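Local coordinates for plasmin and fibronectin-binding protein A (Streptococcus pneumoniae, PDB 4MR0) that acts as a fibronectin-dependent adhesin and invasin on the pneumococcal surface, binding human fibronectin, plasmin, plasminogen and serum albumin, at residues M374-V379 against L412-S417; L116-Y121 against Q133-A138; K419-L424 against A455-K460. All coordinates share one frame; numbering follows the deposited sequence.

Contact 1 (M374-V379 against L412-S417)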
loop_
_atom_site.group_PDB
_atom_site.type_symbol
_atom_site.label_atom_id
_atom_site.label_comp_id
_atom_site.label_asym_id
_atom_site.label_seq_id
_atom_site.Cartn_x
_atom_site.Cartn_y
_atom_site.Cartn_z
ATOM N N MET A 374 5.764 -1.508 -9.793
ATOM C CA MET A 374 5.540 -2.455 -8.697
ATOM C C MET A 374 5.316 -3.834 -9.313
ATOM O O MET A 374 4.833 -3.942 -10.440
ATOM C CB MET A 374 4.311 -2.058 -7.874
ATOM C CG MET A 374 4.615 -1.279 -6.580
ATOM S SD MET A 374 5.400 0.335 -6.711
ATOM C CE MET A 374 7.156 -0.152 -6.947
ATOM N N MET A 375 5.665 -4.884 -8.578
ATOM C CA MET A 375 5.515 -6.249 -9.071
ATOM C C MET A 375 4.070 -6.744 -9.087
ATOM O O MET A 375 3.682 -7.524 -9.963
ATOM C CB MET A 375 6.378 -7.197 -8.228
ATOM C CG MET A 375 6.268 -8.660 -8.617
ATOM S SD MET A 375 7.266 -9.723 -7.529
ATOM C CE MET A 375 6.099 -10.153 -6.345
ATOM N N TYR A 376 3.264 -6.287 -8.136
ATOM C CA TYR A 376 1.886 -6.748 -8.070
ATOM C C TYR A 376 0.834 -5.651 -8.107
ATOM O O TYR A 376 -0.190 -5.785 -8.789
ATOM C CB TYR A 376 1.700 -7.605 -6.814
ATOM C CG TYR A 376 0.350 -8.278 -6.713
ATOM C CD1 TYR A 376 -0.264 -8.825 -7.838
ATOM C CD2 TYR A 376 -0.296 -8.406 -5.482
ATOM C CE1 TYR A 376 -1.485 -9.481 -7.745
ATOM C CE2 TYR A 376 -1.519 -9.065 -5.379
ATOM C CZ TYR A 376 -2.107 -9.598 -6.514
ATOM O OH TYR A 376 -3.317 -10.248 -6.422
ATOM N N ALA A 377 1.082 -4.567 -7.382
ATOM C CA ALA A 377 0.117 -3.483 -7.343
ATOM C C ALA A 377 0.649 -2.251 -6.640
ATOM O O ALA A 377 1.497 -2.344 -5.752
ATOM C CB ALA A 377 -1.146 -3.958 -6.641
ATOM N N GLY A 378 0.153 -1.089 -7.047
ATOM C CA GLY A 378 0.563 0.134 -6.391
ATOM C C GLY A 378 -0.272 0.225 -5.124
ATOM O O GLY A 378 0.226 0.558 -4.039
ATOM N N VAL A 379 -1.553 -0.102 -5.270
ATOM C CA VAL A 379 -2.512 -0.054 -4.167
ATOM C C VAL A 379 -3.423 -1.279 -4.204
ATOM O O VAL A 379 -4.105 -1.518 -5.198
ATOM C CB VAL A 379 -3.394 1.223 -4.275
ATOM C CG1 VAL A 379 -4.416 1.266 -3.151
ATOM C CG2 VAL A 379 -2.507 2.468 -4.251
ATOM N N LEU A 412 -2.560 -2.752 -10.955
ATOM C CA LEU A 412 -2.026 -1.557 -10.306
ATOM C C LEU A 412 -2.878 -1.012 -9.160
ATOM O O LEU A 412 -2.350 -0.600 -8.129
ATOM C CB LEU A 412 -1.717 -0.501 -11.372
ATOM C CG LEU A 412 -0.705 -1.094 -12.377
ATOM C CD1 LEU A 412 -0.248 -0.045 -13.372
ATOM C CD2 LEU A 412 0.494 -1.659 -11.624
ATOM N N VAL A 413 -4.188 -0.989 -9.343
ATOM C CA VAL A 413 -5.089 -0.587 -8.274
ATOM C C VAL A 413 -5.980 -1.814 -8.162
ATOM O O VAL A 413 -6.598 -2.230 -9.142
ATOM C CB VAL A 413 -5.945 0.643 -8.625
ATOM C CG1 VAL A 413 -7.001 0.844 -7.553
ATOM C CG2 VAL A 413 -5.070 1.882 -8.697
ATOM N N ASN A 414 -6.038 -2.407 -6.976
ATOM C CA ASN A 414 -6.829 -3.615 -6.797
ATOM C C ASN A 414 -7.572 -3.623 -5.469
ATOM O O ASN A 414 -7.017 -4.024 -4.446
ATOM C CB ASN A 414 -5.894 -4.831 -6.894
ATOM C CG ASN A 414 -6.635 -6.156 -6.882
ATOM O OD1 ASN A 414 -7.857 -6.203 -6.763
ATOM N ND2 ASN A 414 -5.884 -7.253 -7.008
ATOM N N ALA A 415 -8.818 -3.156 -5.481
ATOM C CA ALA A 415 -9.645 -3.151 -4.272
ATOM C C ALA A 415 -10.441 -4.439 -4.359
ATOM O O ALA A 415 -11.422 -4.513 -5.097
ATOM C CB ALA A 415 -10.590 -1.955 -4.269
ATOM N N TYR A 416 -10.019 -5.445 -3.600
ATOM C CA TYR A 416 -10.670 -6.744 -3.635
ATOM C C TYR A 416 -11.353 -7.125 -2.330
ATOM O O TYR A 416 -11.357 -6.361 -1.371
ATOM C CB TYR A 416 -9.643 -7.816 -4.012
ATOM C CG TYR A 416 -8.691 -8.185 -2.894
ATOM C CD1 TYR A 416 -7.680 -7.311 -2.486
ATOM C CD2 TYR A 416 -8.820 -9.404 -2.225
ATOM C CE1 TYR A 416 -6.819 -7.646 -1.431
ATOM C CE2 TYR A 416 -7.972 -9.748 -1.177
ATOM C CZ TYR A 416 -6.975 -8.871 -0.784
ATOM O OH TYR A 416 -6.136 -9.233 0.243
ATOM N N SER A 417 -11.931 -8.323 -2.308
ATOM C CA SER A 417 -12.632 -8.818 -1.133
ATOM C C SER A 417 -11.902 -9.999 -0.504
ATOM O O SER A 417 -11.488 -10.924 -1.199
ATOM C CB SER A 417 -14.055 -9.232 -1.515
ATOM O OG SER A 417 -14.787 -8.126 -2.028
HETATM O O HOH W 1 -3.029 -6.459 -7.421
#
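Val-379 and Val-413 pair as a parallel beta bridge between successive coils of the right-handed parallel beta-helix, where both strands round a corner of the solenoid. Backbone hydrogen bonds carry the contact. The carbonyl O of Leu-412 accepts twice, from Gly-378 N at 2.8 Å and from Val-379 N at 3.0 Å. The second bond is the straighter, with 167° at the hydrogen; the glycine bond is more bent. Going the other way, Asn-414 N donates to Val-379 O over 2.8 Å, and the same oxygen takes a weak CA-H...O contact from Val-413 CA.

Apolar packing lines the interior: Val-379 and Val-413 lie in register on the same face of the sheet and both touch Ile-389 of strand 387-396, consistent with the stacked apolar interior of a beta-helix. The Leu-412 side chain packs on Phe-394 and Phe-438.

The polar side of the contact runs through Asn-414 and a water. Asn-414 CG lies anti to the backbone N (chi1 -173°); the amide and the Tyr-376 ring are turned 76° apart. OD1 is bonded to Arg-449, while ND2 donates at 3.0 Å to a water that donates to Tyr-376 O and lies 3.3 Å above the centre of that ring.

Contact 2 (L116-Y121 against Q133-A138)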
loop_
_atom_site.group_PDB
_atom_site.type_symbol
_atom_site.label_atom_id
_atom_site.label_comp_id
_atom_site.label_asym_id
_atom_site.label_seq_id
_atom_site.Cartn_x
_atom_site.Cartn_y
_atom_site.Cartn_z
ATOM N N LEU A 116 17.950 18.366 20.910
ATOM C CA LEU A 116 18.996 17.526 21.478
ATOM C C LEU A 116 19.635 16.708 20.370
ATOM O O LEU A 116 18.932 16.168 19.518
ATOM C CB LEU A 116 18.410 16.564 22.515
ATOM C CG LEU A 116 17.415 17.115 23.539
ATOM C CD1 LEU A 116 16.891 15.962 24.384
ATOM C CD2 LEU A 116 18.075 18.174 24.414
ATOM N N SER A 117 20.960 16.624 20.373
ATOM C CA SER A 117 21.656 15.828 19.374
ATOM C C SER A 117 21.850 14.437 19.959
ATOM O O SER A 117 22.150 14.299 21.142
ATOM C CB SER A 117 23.021 16.435 19.049
ATOM O OG SER A 117 23.781 15.543 18.249
ATOM N N VAL A 118 21.665 13.402 19.146
ATOM C CA VAL A 118 21.854 12.048 19.646
ATOM C C VAL A 118 23.317 11.834 20.033
ATOM O O VAL A 118 23.644 10.889 20.750
ATOM C CB VAL A 118 21.453 10.994 18.598
ATOM C CG1 VAL A 118 19.935 10.996 18.410
ATOM C CG2 VAL A 118 22.154 11.283 17.279
ATOM N N LYS A 119 24.192 12.715 19.550
ATOM C CA LYS A 119 25.622 12.628 19.862
ATOM C C LYS A 119 25.834 13.011 21.324
ATOM O O LYS A 119 26.791 12.572 21.964
ATOM C CB LYS A 119 26.427 13.574 18.961
ATOM C CG LYS A 119 26.199 13.364 17.470
ATOM C CD LYS A 119 26.608 11.969 17.027
ATOM C CE LYS A 119 28.048 11.921 16.538
ATOM N NZ LYS A 119 28.190 12.565 15.201
ATOM N N ASP A 120 24.927 13.835 21.841
ATOM C CA ASP A 120 24.986 14.282 23.226
ATOM C C ASP A 120 24.916 13.109 24.190
ATOM O O ASP A 120 25.322 13.221 25.350
ATOM C CB ASP A 120 23.823 15.229 23.526
ATOM C CG ASP A 120 23.967 16.572 22.842
ATOM O OD1 ASP A 120 24.727 16.664 21.853
ATOM O OD2 ASP A 120 23.305 17.534 23.290
ATOM N N TYR A 121 24.404 11.981 23.709
ATOM C CA TYR A 121 24.260 10.813 24.561
ATOM C C TYR A 121 25.162 9.642 24.212
ATOM O O TYR A 121 24.928 8.516 24.655
ATOM C CB TYR A 121 22.794 10.375 24.582
ATOM C CG TYR A 121 21.865 11.501 24.967
ATOM C CD1 TYR A 121 21.470 12.452 24.027
ATOM C CD2 TYR A 121 21.416 11.646 26.282
ATOM C CE1 TYR A 121 20.652 13.520 24.383
ATOM C CE2 TYR A 121 20.597 12.712 26.650
ATOM C CZ TYR A 121 20.222 13.644 25.695
ATOM O OH TYR A 121 19.419 14.703 26.044
ATOM N N GLN A 133 21.149 2.700 22.357
ATOM C CA GLN A 133 20.951 3.275 23.686
ATOM C C GLN A 133 21.080 4.793 23.707
ATOM O O GLN A 133 20.339 5.470 24.419
ATOM C CB GLN A 133 21.929 2.665 24.695
ATOM C CG GLN A 133 21.574 2.986 26.148
ATOM C CD GLN A 133 20.192 2.483 26.536
ATOM O OE1 GLN A 133 19.283 3.267 26.819
ATOM N NE2 GLN A 133 20.029 1.168 26.548
ATOM N N ALA A 134 22.024 5.327 22.937
ATOM C CA ALA A 134 22.222 6.772 22.879
ATOM C C ALA A 134 20.987 7.434 22.275
ATOM O O ALA A 134 20.501 8.453 22.777
ATOM C CB ALA A 134 23.461 7.101 22.043
ATOM N N ILE A 135 20.489 6.849 21.190
ATOM C CA ILE A 135 19.303 7.356 20.513
ATOM C C ILE A 135 18.090 7.274 21.448
ATOM O O ILE A 135 17.323 8.221 21.565
ATOM C CB ILE A 135 19.034 6.553 19.211
ATOM C CG1 ILE A 135 20.181 6.788 18.225
ATOM C CG2 ILE A 135 17.695 6.970 18.589
ATOM C CD1 ILE A 135 20.239 5.784 17.074
ATOM N N GLN A 136 17.933 6.149 22.134
ATOM C CA GLN A 136 16.804 5.997 23.046
ATOM C C GLN A 136 16.869 7.016 24.186
ATOM O O GLN A 136 15.847 7.582 24.578
ATOM C CB GLN A 136 16.769 4.583 23.620
ATOM C CG GLN A 136 15.459 4.235 24.327
ATOM C CD GLN A 136 14.244 4.345 23.411
ATOM O OE1 GLN A 136 13.430 5.266 23.533
ATOM N NE2 GLN A 136 14.123 3.411 22.479
ATOM N N ASP A 137 18.065 7.251 24.721
ATOM C CA ASP A 137 18.220 8.216 25.808
ATOM C C ASP A 137 17.850 9.619 25.331
ATOM O O ASP A 137 17.284 10.412 26.081
ATOM C CB ASP A 137 19.663 8.214 26.342
ATOM C CG ASP A 137 20.065 6.874 26.939
ATOM O OD1 ASP A 137 19.188 6.179 27.491
ATOM O OD2 ASP A 137 21.263 6.522 26.869
ATOM N N ALA A 138 18.175 9.923 24.080
ATOM C CA ALA A 138 17.858 11.224 23.515
ATOM C C ALA A 138 16.342 11.368 23.455
ATOM O O ALA A 138 15.784 12.379 23.880
ATOM C CB ALA A 138 18.451 11.353 22.119
#
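Tyr-121 and Val-118 pack against the helix 132-143 that follows the first short strand in a beta-alpha-beta unit at the N-terminal end of the parallel beta-helix, in a part of the chain related to the rhamnogalacturonase/pectate lyase-like family. On the side of segment 116-121, Tyr-121 makes the largest share of the contact and Val-118 the next. The phenol ring lies with one face against the helix backbone: Ala-138 CA sits 3.9 Å from the ring centroid and 18° off the normal, a CH-pi contact shifted toward the rim. The methyl of the same alanine touches the ring at CD1, 3.7 Å away, and the CB of Asp-137 reaches CD2 at 3.9 Å, its carboxylate plane inclined 54° to the ring. CG of Tyr-121 stands anti to its own carbonyl carbon (chi1 -54°). Its CB lies by Ala-134, 4.2 Å from that residue's CB, and the ring lies by Ala-138.

Ala-134 CB comes within 3.3 Å of Tyr-121 O. Val-118 extends the apolar patch through CG1, which meets Ala-138 CB at 4.0 Å and Ile-135 CG1 at 4.2 Å; Val-118 and Ile-135 also both touch Phe-153 and Tyr-158. Leu-116 reaches the helix with CD1, near Ala-138 O.

Within segment 116-121, Ser-117 OG accepts from Lys-119 N in an ST turn, at the start of the 3-10 segment that leads to the tyrosine. No hydrogen bond joins the two segments. The direct contact is therefore apolar packing plus one CH-pi contact, consistent with the small side chains of Ala-134 and Ala-138 allowing the ring close to the backbone.

Contact 3 (K419-L424 against A455-K460)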
loop_
_atom_site.group_PDB
_atom_site.type_symbol
_atom_site.label_atom_id
_atom_site.label_comp_id
_atom_site.label_asym_id
_atom_site.label_seq_id
_atom_site.Cartn_x
_atom_site.Cartn_y
_atom_site.Cartn_z
ATOM N N LYS A 419 -11.021 -13.400 1.057
ATOM C CA LYS A 419 -11.592 -14.725 0.824
ATOM C C LYS A 419 -12.254 -15.266 2.089
ATOM O O LYS A 419 -11.573 -15.692 3.020
ATOM C CB LYS A 419 -10.508 -15.694 0.348
ATOM C CG LYS A 419 -11.018 -17.100 0.050
ATOM C CD LYS A 419 -9.998 -17.896 -0.742
ATOM C CE LYS A 419 -10.558 -19.243 -1.168
ATOM N NZ LYS A 419 -9.653 -19.935 -2.132
ATOM N N ASN A 420 -13.584 -15.241 2.105
ATOM C CA ASN A 420 -14.377 -15.707 3.239
ATOM C C ASN A 420 -15.815 -15.952 2.775
ATOM O O ASN A 420 -16.511 -15.015 2.383
ATOM C CB ASN A 420 -14.373 -14.648 4.345
ATOM C CG ASN A 420 -15.167 -15.072 5.563
ATOM O OD1 ASN A 420 -16.265 -15.617 5.444
ATOM N ND2 ASN A 420 -14.623 -14.806 6.746
ATOM N N THR A 421 -16.266 -17.202 2.834
ATOM C CA THR A 421 -17.618 -17.540 2.398
ATOM C C THR A 421 -18.585 -17.836 3.541
ATOM O O THR A 421 -19.724 -18.237 3.305
ATOM C CB THR A 421 -17.602 -18.761 1.467
ATOM O OG1 THR A 421 -16.966 -19.863 2.132
ATOM C CG2 THR A 421 -16.840 -18.441 0.189
ATOM N N LYS A 422 -18.140 -17.624 4.775
ATOM C CA LYS A 422 -18.980 -17.896 5.935
ATOM C C LYS A 422 -19.548 -16.646 6.589
ATOM O O LYS A 422 -20.681 -16.649 7.068
ATOM C CB LYS A 422 -18.185 -18.676 6.982
ATOM C CG LYS A 422 -17.639 -20.015 6.506
ATOM C CD LYS A 422 -16.738 -20.626 7.570
ATOM C CE LYS A 422 -16.208 -21.992 7.151
ATOM N NZ LYS A 422 -15.308 -22.548 8.206
ATOM N N ASP A 423 -18.758 -15.577 6.609
ATOM C CA ASP A 423 -19.183 -14.335 7.244
ATOM C C ASP A 423 -19.599 -13.222 6.289
ATOM O O ASP A 423 -19.119 -13.137 5.162
ATOM C CB ASP A 423 -18.068 -13.809 8.149
ATOM C CG ASP A 423 -17.611 -14.832 9.164
ATOM O OD1 ASP A 423 -18.456 -15.294 9.959
ATOM O OD2 ASP A 423 -16.407 -15.172 9.163
ATOM N N LEU A 424 -20.500 -12.369 6.761
ATOM C CA LEU A 424 -20.972 -11.236 5.979
ATOM C C LEU A 424 -20.035 -10.086 6.342
ATOM O O LEU A 424 -20.346 -9.258 7.198
ATOM C CB LEU A 424 -22.411 -10.888 6.364
ATOM C CG LEU A 424 -23.228 -10.076 5.356
ATOM C CD1 LEU A 424 -24.580 -9.735 5.973
ATOM C CD2 LEU A 424 -22.486 -8.804 4.966
ATOM N N ALA A 455 -18.916 -14.917 -6.011
ATOM C CA ALA A 455 -20.346 -14.772 -5.785
ATOM C C ALA A 455 -20.694 -15.377 -4.429
ATOM O O ALA A 455 -21.758 -15.109 -3.866
ATOM C CB ALA A 455 -21.121 -15.479 -6.888
ATOM N N GLU A 456 -19.784 -16.193 -3.905
ATOM C CA GLU A 456 -19.995 -16.847 -2.619
ATOM C C GLU A 456 -19.774 -15.935 -1.414
ATOM O O GLU A 456 -20.227 -16.249 -0.313
ATOM C CB GLU A 456 -19.095 -18.082 -2.492
ATOM C CG GLU A 456 -19.506 -19.250 -3.379
ATOM C CD GLU A 456 -18.845 -20.555 -2.965
ATOM O OE1 GLU A 456 -17.614 -20.686 -3.135
ATOM O OE2 GLU A 456 -19.562 -21.448 -2.460
ATOM N N TYR A 457 -19.079 -14.815 -1.607
ATOM C CA TYR A 457 -18.849 -13.898 -0.492
ATOM C C TYR A 457 -20.162 -13.198 -0.161
ATOM O O TYR A 457 -20.812 -12.626 -1.038
ATOM C CB TYR A 457 -17.765 -12.870 -0.841
ATOM C CG TYR A 457 -16.424 -13.472 -1.222
ATOM C CD1 TYR A 457 -16.095 -14.792 -0.887
ATOM C CD2 TYR A 457 -15.475 -12.714 -1.905
ATOM C CE1 TYR A 457 -14.854 -15.335 -1.228
ATOM C CE2 TYR A 457 -14.237 -13.244 -2.247
ATOM C CZ TYR A 457 -13.931 -14.554 -1.908
ATOM O OH TYR A 457 -12.707 -15.069 -2.266
ATOM N N LEU A 458 -20.542 -13.246 1.111
ATOM C CA LEU A 458 -21.797 -12.669 1.585
ATOM C C LEU A 458 -21.859 -11.151 1.737
ATOM O O LEU A 458 -22.935 -10.562 1.632
ATOM C CB LEU A 458 -22.184 -13.328 2.912
ATOM C CG LEU A 458 -22.778 -14.744 2.853
ATOM C CD1 LEU A 458 -21.989 -15.625 1.891
ATOM C CD2 LEU A 458 -22.783 -15.342 4.252
ATOM N N GLY A 459 -20.716 -10.520 1.992
ATOM C CA GLY A 459 -20.699 -9.077 2.154
ATOM C C GLY A 459 -21.030 -8.332 0.871
ATOM O O GLY A 459 -21.425 -8.938 -0.127
ATOM N N LYS A 460 -20.861 -7.012 0.892
ATOM C CA LYS A 460 -21.143 -6.197 -0.280
ATOM C C LYS A 460 -20.108 -5.104 -0.533
ATOM O O LYS A 460 -19.574 -4.505 0.401
ATOM C CB LYS A 460 -22.523 -5.549 -0.151
ATOM C CG LYS A 460 -23.678 -6.538 -0.101
ATOM C CD LYS A 460 -25.005 -5.813 0.059
ATOM C CE LYS A 460 -26.160 -6.798 0.216
ATOM N NZ LYS A 460 -27.469 -6.102 0.394
HETATM O O HOH W 2 -18.849 -14.430 3.141
HETATM O O HOH W 3 -18.157 -11.502 2.990
#
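Tyr-457 and Leu-458 lie against segment 419-424 where two irregular loops, projecting from neighbouring coils of the parallel beta-helix, meet at its surface. The tyrosine ring runs beside the other backbone: its OH approaches Lys-419 CA to 3.3 Å, and CD1 lies equally close to Asn-420 O. Thr-421 CG2 comes to the edge of the ring, near its plane, and also packs on Glu-456 CB at 3.5 Å. Farther along, Leu-458 CD2 lies 3.7 Å from Lys-422 O. Leu-424 CG, anti to its backbone N (chi1 -160°), comes to 3.8 Å from Leu-458 O. The CD2 of Leu-424 is 3.3 Å from Gly-459 CA.

No direct hydrogen bond crosses the contact. A water bridges it, donating to Asp-423 O and accepting from Gly-459 N, each at 2.9 Å. A second water accepts from Leu-458 N, but its approaches to Asn-420 O and Asp-423 O are unusually short, so its role there is doubtful.

Asn-420 organises the first loop internally. Its OD1 accepts from Lys-422 N and Asp-423 N, each at 2.8 Å, forming an Asx turn and an Asx motif, the latter bond almost straight at 177°. Its ND2 donates to Asp-423 OD2 on the anti side, and these three bonds fix the Asn-420 amide.

Segment 419-424 joins strand 410-415 to strand 431-440, and segment 455-460 joins strand 445-451 to strand 462-473. Lys-452, just after strand 445-451, donates to Tyr-457 O, and Lys-429, shortly before strand 431-440, bonds to Lys-460 O.

Overall arrangement
From the N terminus, contact 2 comes first: it closes a short loop between strand 116-117 and helix 132-143 at one end of the beta-helix. Contact 1 then joins strand 377-381 to strand 410-415 one coil on, deep in the body of the chain, and contact 3 follows as the loops after strands 410-415 and 445-451 meet at the surface. The three follow in series; none nests in or crosses another. Contacts 1 and 3 touch, Ser-417 O lying 3.7 Å from Tyr-457 CE2, so the strand pairing of the wall adjoins the loop packing. Contact 2 stands apart, its centre about 51 Å from that of contact 3, on the opposite side of the chain's centre.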